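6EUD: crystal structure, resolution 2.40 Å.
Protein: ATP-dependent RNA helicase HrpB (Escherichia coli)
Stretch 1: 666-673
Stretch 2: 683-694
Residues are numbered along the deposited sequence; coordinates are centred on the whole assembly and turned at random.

Stretch 1 (666-673) TWLLPHMT
Stretch 2 683-694: SLDIYQALRGLL

Stretch 1 leaves a helix at T666–W667 and enters a 3-10 turn starting at L669, which brings H671 against stretch 2, whose helix starts at I686. The two run in opposite directions: W667 CA lies 6.1 Å from A689 CA, and H671 CA 7.1 Å from L684 CA. No direct hydrogen bond joins them; apolar packing and one water do. Together they bury 477 Å², both sides summed.

Buried W667 (chi1 72°, p; chi2 −86°) points toward stretch 2 and has the largest covered area, 103 Å². Small A689 sets CB 3.8 Å from W667 CE3 at the ring edge; L690 CD2 covers one face, 4.2 Å from W667 CZ3. L693 CD2 packs 3.7 Å from W667 CB.

L668 (t, p), also buried, starts sideways, but its apolar branched end meets methyls: CD1 reaches L684 CD1 at 3.8 Å and I686 CD1 at 4.3 Å. L669 and P670 stay clear; H671 N bonds L668 O (3.1 Å), M672 N L669 O (2.9 Å).

H671 (m, chi2 −93°) points CA-to-CB toward stretch 2; A689 CB sits 4.2 Å from its ring centroid, an off-centre CH-pi contact. One water bonds H671 NE2 (2.6 Å) and donates to W667 O (2.8 Å) and A689 O (2.9 Å), suiting a polar imidazole at this exposed margin. H671 O lies 3.5 Å from L684 CD2.

M672 (m, t, p), unbranched, apolar and buried, sets CG 4.1 Å from CD2 of L684 (m, t; phi/psi −61/133). Next, D685 caps the helix, OD1 accepting from Q688 N at 3.2 Å.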

# COMPACT_ATOMS: atom_id res chain seq x y z
N THR A 666 -23.69 16.81 -9.00
CA THR A 666 -23.95 16.35 -10.36
C THR A 666 -25.45 16.04 -10.60
O THR A 666 -26.01 16.51 -11.59
CB THR A 666 -23.08 15.13 -10.71
OG1 THR A 666 -23.39 14.04 -9.83
CG2 THR A 666 -21.63 15.45 -10.51
N TRP A 667 -26.11 15.31 -9.70
CA TRP A 667 -27.50 14.91 -9.97
C TRP A 667 -28.59 15.82 -9.40
O TRP A 667 -29.70 15.87 -9.95
CB TRP A 667 -27.75 13.46 -9.48
CG TRP A 667 -27.81 13.23 -8.00
CD1 TRP A 667 -26.76 13.01 -7.17
CD2 TRP A 667 -28.99 13.13 -7.18
NE1 TRP A 667 -27.19 12.81 -5.88
CE2 TRP A 667 -28.56 12.88 -5.86
CE3 TRP A 667 -30.36 13.25 -7.43
CZ2 TRP A 667 -29.46 12.74 -4.78
CZ3 TRP A 667 -31.26 13.11 -6.37
CH2 TRP A 667 -30.80 12.86 -5.06
N LEU A 668 -28.29 16.55 -8.32
CA LEU A 668 -29.33 17.29 -7.62
C LEU A 668 -29.25 18.79 -7.84
O LEU A 668 -30.27 19.45 -8.04
CB LEU A 668 -29.28 17.01 -6.12
CG LEU A 668 -30.43 17.73 -5.40
CD1 LEU A 668 -31.77 17.25 -5.98
CD2 LEU A 668 -30.37 17.54 -3.87
N LEU A 669 -28.03 19.33 -7.79
CA LEU A 669 -27.81 20.77 -7.95
C LEU A 669 -28.39 21.36 -9.25
O LEU A 669 -28.99 22.43 -9.19
CB LEU A 669 -26.31 21.08 -7.86
CG LEU A 669 -25.87 22.54 -8.09
CD1 LEU A 669 -26.55 23.51 -7.13
CD2 LEU A 669 -24.35 22.64 -7.98
N PRO A 670 -28.24 20.69 -10.42
CA PRO A 670 -28.83 21.26 -11.64
C PRO A 670 -30.30 21.62 -11.51
O PRO A 670 -30.75 22.52 -12.22
CB PRO A 670 -28.66 20.15 -12.67
CG PRO A 670 -27.47 19.42 -12.22
CD PRO A 670 -27.51 19.44 -10.72
N HIS A 671 -31.04 20.94 -10.64
CA HIS A 671 -32.48 21.18 -10.51
C HIS A 671 -32.85 22.22 -9.45
O HIS A 671 -34.03 22.46 -9.20
CB HIS A 671 -33.19 19.87 -10.20
CG HIS A 671 -33.00 18.81 -11.24
ND1 HIS A 671 -33.88 18.63 -12.28
CD2 HIS A 671 -32.02 17.89 -11.40
CE1 HIS A 671 -33.46 17.63 -13.04
NE2 HIS A 671 -32.33 17.16 -12.52
N MET A 672 -31.86 22.85 -8.84
CA MET A 672 -32.11 23.69 -7.67
C MET A 672 -32.31 25.16 -8.01
O MET A 672 -32.22 26.03 -7.15
CB MET A 672 -30.96 23.55 -6.67
CG MET A 672 -30.92 22.19 -6.01
SD MET A 672 -29.70 22.12 -4.68
CE MET A 672 -30.38 23.32 -3.53
N THR A 673 -32.61 25.44 -9.27
CA THR A 673 -32.90 26.80 -9.68
C THR A 673 -34.19 27.27 -9.01
O THR A 673 -35.21 26.60 -9.08
CB THR A 673 -33.01 26.93 -11.20
OG1 THR A 673 -31.88 26.30 -11.82
CG2 THR A 673 -33.07 28.40 -11.61
N SER A 683 -39.46 20.33 -2.35
CA SER A 683 -40.14 20.54 -3.62
C SER A 683 -39.39 19.95 -4.83
O SER A 683 -39.95 19.81 -5.92
CB SER A 683 -40.35 22.04 -3.84
OG SER A 683 -40.93 22.63 -2.69
N LEU A 684 -38.12 19.65 -4.65
CA LEU A 684 -37.31 19.07 -5.71
C LEU A 684 -37.88 17.74 -6.16
O LEU A 684 -38.21 16.90 -5.33
CB LEU A 684 -35.87 18.88 -5.26
CG LEU A 684 -35.16 20.18 -4.90
CD1 LEU A 684 -33.87 19.88 -4.15
CD2 LEU A 684 -34.88 20.99 -6.16
N ASP A 685 -38.00 17.56 -7.47
CA ASP A 685 -38.53 16.34 -8.07
C ASP A 685 -37.46 15.28 -8.10
O ASP A 685 -36.69 15.18 -9.07
CB ASP A 685 -39.08 16.61 -9.48
CG ASP A 685 -39.96 15.49 -9.98
OD1 ASP A 685 -39.75 14.32 -9.60
OD2 ASP A 685 -40.88 15.77 -10.77
N ILE A 686 -37.43 14.49 -7.04
CA ILE A 686 -36.37 13.52 -6.82
C ILE A 686 -36.36 12.44 -7.88
O ILE A 686 -35.30 11.99 -8.30
CB ILE A 686 -36.49 12.89 -5.41
CG1 ILE A 686 -36.24 13.97 -4.33
CG2 ILE A 686 -35.55 11.70 -5.24
CD1 ILE A 686 -34.92 14.68 -4.46
N TYR A 687 -37.56 12.04 -8.32
CA TYR A 687 -37.74 11.03 -9.37
C TYR A 687 -37.13 11.50 -10.67
O TYR A 687 -36.44 10.75 -11.34
CB TYR A 687 -39.22 10.73 -9.59
CG TYR A 687 -39.51 9.90 -10.83
CD1 TYR A 687 -39.79 10.51 -12.07
CD2 TYR A 687 -39.52 8.51 -10.76
CE1 TYR A 687 -40.05 9.73 -13.21
CE2 TYR A 687 -39.81 7.74 -11.88
CZ TYR A 687 -40.07 8.35 -13.11
OH TYR A 687 -40.33 7.57 -14.21
N GLN A 688 -37.43 12.74 -11.04
CA GLN A 688 -36.91 13.29 -12.28
C GLN A 688 -35.39 13.43 -12.21
O GLN A 688 -34.69 13.17 -13.19
CB GLN A 688 -37.55 14.64 -12.58
CG GLN A 688 -37.68 14.88 -14.06
CD GLN A 688 -38.53 13.80 -14.72
OE1 GLN A 688 -39.69 13.61 -14.37
NE2 GLN A 688 -37.94 13.08 -15.68
N ALA A 689 -34.88 13.83 -11.05
CA ALA A 689 -33.44 14.02 -10.87
C ALA A 689 -32.69 12.70 -11.00
O ALA A 689 -31.70 12.62 -11.73
CB ALA A 689 -33.14 14.67 -9.53
N LEU A 690 -33.15 11.67 -10.31
CA LEU A 690 -32.61 10.32 -10.48
C LEU A 690 -32.69 9.83 -11.93
O LEU A 690 -31.73 9.29 -12.48
CB LEU A 690 -33.33 9.34 -9.56
CG LEU A 690 -32.95 9.45 -8.09
CD1 LEU A 690 -33.74 8.46 -7.30
CD2 LEU A 690 -31.46 9.19 -7.92
N ARG A 691 -33.85 10.04 -12.56
CA ARG A 691 -34.05 9.60 -13.94
C ARG A 691 -33.12 10.38 -14.87
O ARG A 691 -32.73 9.90 -15.94
CB ARG A 691 -35.52 9.78 -14.33
CG ARG A 691 -35.93 9.03 -15.55
CD ARG A 691 -37.43 9.10 -15.73
NE ARG A 691 -37.87 8.17 -16.77
CZ ARG A 691 -37.96 8.49 -18.05
NH1 ARG A 691 -37.65 9.72 -18.45
NH2 ARG A 691 -38.37 7.59 -18.94
N GLY A 692 -32.74 11.59 -14.44
CA GLY A 692 -31.82 12.43 -15.19
C GLY A 692 -30.45 11.79 -15.31
O GLY A 692 -29.71 12.10 -16.25
N LEU A 693 -30.11 10.90 -14.38
CA LEU A 693 -28.84 10.14 -14.44
C LEU A 693 -28.71 9.23 -15.69
O LEU A 693 -27.61 8.78 -16.00
CB LEU A 693 -28.66 9.29 -13.17
CG LEU A 693 -28.48 10.11 -11.88
CD1 LEU A 693 -28.59 9.28 -10.61
CD2 LEU A 693 -27.15 10.81 -11.92
N LEU A 694 -29.82 8.97 -16.38
CA LEU A 694 -29.82 8.07 -17.53
C LEU A 694 -30.00 8.83 -18.81
O LEU A 694 -30.78 9.78 -18.85
CB LEU A 694 -30.94 7.04 -17.41
CG LEU A 694 -30.97 6.17 -16.16
CD1 LEU A 694 -32.23 5.33 -16.18
CD2 LEU A 694 -29.74 5.30 -16.08
O HOH W 1 -30.66 15.18 -12.53